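Local coordinates for protein integral membrane indolylacetylinositol arabinosyltransferase EmbC (Mycolicibacterium smegmatis, PDB 7BVE) that is an integral membrane arabinosyltransferase that probably polymerises arabinose into the arabinan of the mycobacterial cell wall and binds the drug ethambutol, at residues Leu951-Met962 and Ala970-Asp978. Numbering follows the deposited sequence.
Sequences LQEVVGSSDPVM and AFPCQRPFD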
# COMPACT_ATOMS: atom_id res chain seq x y z
N LEU A 951 -0.99 -36.02 -19.19
CA LEU A 951 -0.95 -34.86 -20.07
C LEU A 951 0.17 -34.95 -21.09
O LEU A 951 0.08 -34.32 -22.14
CB LEU A 951 -0.83 -33.59 -19.23
CG LEU A 951 -0.90 -32.17 -19.80
CD1 LEU A 951 -1.57 -31.28 -18.80
CD2 LEU A 951 0.47 -31.63 -20.09
N GLN A 952 1.21 -35.73 -20.82
CA GLN A 952 2.29 -35.91 -21.79
C GLN A 952 1.85 -36.79 -22.95
O GLN A 952 2.37 -36.64 -24.06
CB GLN A 952 3.51 -36.49 -21.07
CG GLN A 952 4.77 -36.68 -21.89
CD GLN A 952 5.35 -35.39 -22.42
OE1 GLN A 952 5.27 -34.34 -21.78
NE2 GLN A 952 5.98 -35.46 -23.58
N GLU A 953 0.89 -37.68 -22.73
CA GLU A 953 0.38 -38.51 -23.81
C GLU A 953 -0.74 -37.86 -24.60
O GLU A 953 -0.95 -38.22 -25.76
CB GLU A 953 -0.13 -39.84 -23.25
CG GLU A 953 0.95 -40.67 -22.63
CD GLU A 953 0.42 -41.96 -22.06
OE1 GLU A 953 -0.81 -42.15 -22.07
OE2 GLU A 953 1.24 -42.78 -21.59
N VAL A 954 -1.46 -36.92 -24.00
CA VAL A 954 -2.53 -36.20 -24.69
C VAL A 954 -1.93 -35.00 -25.42
O VAL A 954 -2.01 -34.91 -26.65
CB VAL A 954 -3.61 -35.76 -23.69
CG1 VAL A 954 -4.64 -34.91 -24.37
CG2 VAL A 954 -4.24 -36.96 -23.06
N VAL A 955 -1.32 -34.09 -24.67
CA VAL A 955 -0.59 -32.96 -25.22
C VAL A 955 0.84 -33.43 -25.42
O VAL A 955 1.61 -33.51 -24.47
CB VAL A 955 -0.64 -31.76 -24.27
CG1 VAL A 955 0.02 -30.57 -24.87
CG2 VAL A 955 -2.05 -31.49 -23.84
N GLY A 956 1.21 -33.76 -26.65
CA GLY A 956 2.52 -34.33 -26.86
C GLY A 956 3.68 -33.36 -26.79
O GLY A 956 3.57 -32.28 -26.20
N SER A 957 4.81 -33.71 -27.39
CA SER A 957 5.95 -32.82 -27.48
C SER A 957 6.11 -32.22 -28.87
O SER A 957 7.19 -31.73 -29.21
CB SER A 957 7.23 -33.54 -27.06
OG SER A 957 7.18 -33.90 -25.70
N SER A 958 5.06 -32.25 -29.68
CA SER A 958 5.10 -31.75 -31.04
C SER A 958 4.08 -30.67 -31.34
O SER A 958 4.33 -29.83 -32.20
CB SER A 958 4.90 -32.90 -32.04
OG SER A 958 5.94 -33.85 -31.94
N ASP A 959 2.94 -30.66 -30.66
CA ASP A 959 1.91 -29.67 -30.93
C ASP A 959 2.32 -28.32 -30.34
O ASP A 959 2.96 -28.28 -29.28
CB ASP A 959 0.58 -30.10 -30.33
CG ASP A 959 -0.02 -31.28 -31.04
OD1 ASP A 959 0.24 -31.43 -32.25
OD2 ASP A 959 -0.74 -32.06 -30.39
N PRO A 960 1.98 -27.21 -30.99
CA PRO A 960 2.24 -25.90 -30.39
C PRO A 960 1.29 -25.62 -29.24
O PRO A 960 0.07 -25.75 -29.37
CB PRO A 960 2.04 -24.93 -31.55
CG PRO A 960 1.16 -25.64 -32.48
CD PRO A 960 1.50 -27.09 -32.37
N VAL A 961 1.85 -25.23 -28.10
CA VAL A 961 1.12 -25.00 -26.87
C VAL A 961 1.29 -23.54 -26.50
O VAL A 961 2.37 -22.97 -26.64
CB VAL A 961 1.63 -25.93 -25.74
CG1 VAL A 961 0.88 -25.72 -24.45
CG2 VAL A 961 1.53 -27.36 -26.16
N MET A 962 0.21 -22.91 -26.04
CA MET A 962 0.30 -21.58 -25.47
C MET A 962 0.53 -21.72 -23.97
O MET A 962 -0.39 -21.95 -23.19
CB MET A 962 -0.94 -20.75 -25.76
CG MET A 962 -0.78 -19.39 -25.19
SD MET A 962 -2.11 -18.24 -25.45
CE MET A 962 -1.47 -16.93 -24.41
N ALA A 970 7.78 -25.93 -14.99
CA ALA A 970 7.13 -27.17 -14.61
C ALA A 970 6.68 -27.99 -15.80
O ALA A 970 6.46 -29.19 -15.66
CB ALA A 970 5.92 -26.88 -13.72
N PHE A 971 6.55 -27.37 -16.97
CA PHE A 971 6.19 -28.05 -18.22
C PHE A 971 7.29 -27.83 -19.24
O PHE A 971 7.15 -27.01 -20.15
CB PHE A 971 4.86 -27.51 -18.76
CG PHE A 971 3.69 -27.83 -17.89
CD1 PHE A 971 3.02 -29.02 -18.02
CD2 PHE A 971 3.27 -26.94 -16.93
CE1 PHE A 971 1.96 -29.32 -17.23
CE2 PHE A 971 2.21 -27.24 -16.13
CZ PHE A 971 1.55 -28.42 -16.28
N PRO A 972 8.42 -28.54 -19.12
CA PRO A 972 9.55 -28.27 -20.02
C PRO A 972 9.59 -29.10 -21.29
O PRO A 972 10.36 -28.76 -22.19
CB PRO A 972 10.74 -28.59 -19.12
CG PRO A 972 10.28 -29.71 -18.33
CD PRO A 972 8.81 -29.49 -18.07
N CYS A 973 8.76 -30.15 -21.37
CA CYS A 973 8.75 -31.04 -22.56
C CYS A 973 7.81 -30.49 -23.64
O CYS A 973 7.99 -30.87 -24.82
CB CYS A 973 8.31 -32.45 -22.17
SG CYS A 973 9.67 -33.50 -21.60
N GLN A 974 6.85 -29.64 -23.26
CA GLN A 974 5.89 -29.07 -24.19
C GLN A 974 6.45 -27.81 -24.83
O GLN A 974 7.03 -26.97 -24.14
CB GLN A 974 4.58 -28.75 -23.48
CG GLN A 974 3.68 -29.96 -23.33
CD GLN A 974 4.08 -30.87 -22.21
OE1 GLN A 974 4.71 -30.45 -21.25
NE2 GLN A 974 3.77 -32.14 -22.35
N ARG A 975 6.24 -27.67 -26.15
CA ARG A 975 6.94 -26.58 -26.80
C ARG A 975 6.01 -25.41 -27.09
O ARG A 975 4.84 -25.62 -27.41
CB ARG A 975 7.61 -27.04 -28.10
CG ARG A 975 6.71 -27.41 -29.24
CD ARG A 975 7.54 -27.61 -30.48
NE ARG A 975 6.73 -27.91 -31.65
CZ ARG A 975 6.22 -26.98 -32.45
NH1 ARG A 975 5.50 -27.34 -33.50
NH2 ARG A 975 6.43 -25.70 -32.20
N PRO A 976 6.49 -24.18 -26.95
CA PRO A 976 5.65 -23.02 -27.26
C PRO A 976 5.56 -22.80 -28.76
O PRO A 976 6.28 -23.40 -29.56
CB PRO A 976 6.39 -21.88 -26.57
CG PRO A 976 7.78 -22.31 -26.55
CD PRO A 976 7.78 -23.78 -26.38
N PHE A 977 4.65 -21.91 -29.15
CA PHE A 977 4.46 -21.64 -30.56
C PHE A 977 5.47 -20.62 -31.07
O PHE A 977 5.96 -19.77 -30.33
CB PHE A 977 3.02 -21.19 -30.83
CG PHE A 977 2.63 -19.91 -30.16
CD1 PHE A 977 2.13 -19.91 -28.88
CD2 PHE A 977 2.71 -18.71 -30.83
CE1 PHE A 977 1.76 -18.73 -28.27
CE2 PHE A 977 2.35 -17.54 -30.23
CZ PHE A 977 1.87 -17.55 -28.94
N ASP A 978 5.78 -20.72 -32.36
CA ASP A 978 6.82 -19.94 -33.00
C ASP A 978 6.26 -18.67 -33.63
O ASP A 978 5.05 -18.43 -33.65
CB ASP A 978 7.52 -20.78 -34.07
CG ASP A 978 8.41 -21.85 -33.49
OD1 ASP A 978 9.02 -21.62 -32.43
OD2 ASP A 978 8.49 -22.93 -34.11
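The side-chain amide nitrogen of Q974 is gripped by two carbonyls: Q952 OE1 accepts from NE2 at 2.7 Å, and the backbone O of V955 receives a longer, weak bond from the same NE2. Both acceptors come from the short helix 951-954 and its exit, which in the C-terminal domain of this Emb arabinosyltransferase lead into strand 961-963, an outer strand of a mixed sheet; Q974 belongs to the loop that returns from this strand toward strand 989-992. The two amide planes are 56° apart, and NE2 stands above the carbonyl plane of Q952. Chi1 of Q974 (-82°) sets CG against V955 CG1 and the O of G956, and the bend at chi2 (79°) then turns the amide so that NE2 faces Q952 OE1 and V955 O, while L951 CD2 packs on F971 CE1 at 4.0 Å. The Q952 amide is held at both ends, since its NE2 donates in plane to S957 OG (2.9 Å), and that hydroxyl gives a weak bond to C973 O. C973 is itself tied by a disulfide to C730. Further along, R975 NE and NH1 both reach S958 O through weak bonds, the guanidinium lying with one face over P960 N. The backbone here is joined by V961 N to R975 O (3.1 Å), with P976 CA directing a CH...O contact at V961 O. The loop also meets helix 281-293, where P976 touches T285, R288 and V289. F977 packs CB to CB with P960, and its ring edge takes M962 CG at CE1, 4.0 Å away, with V961 O in the ring plane.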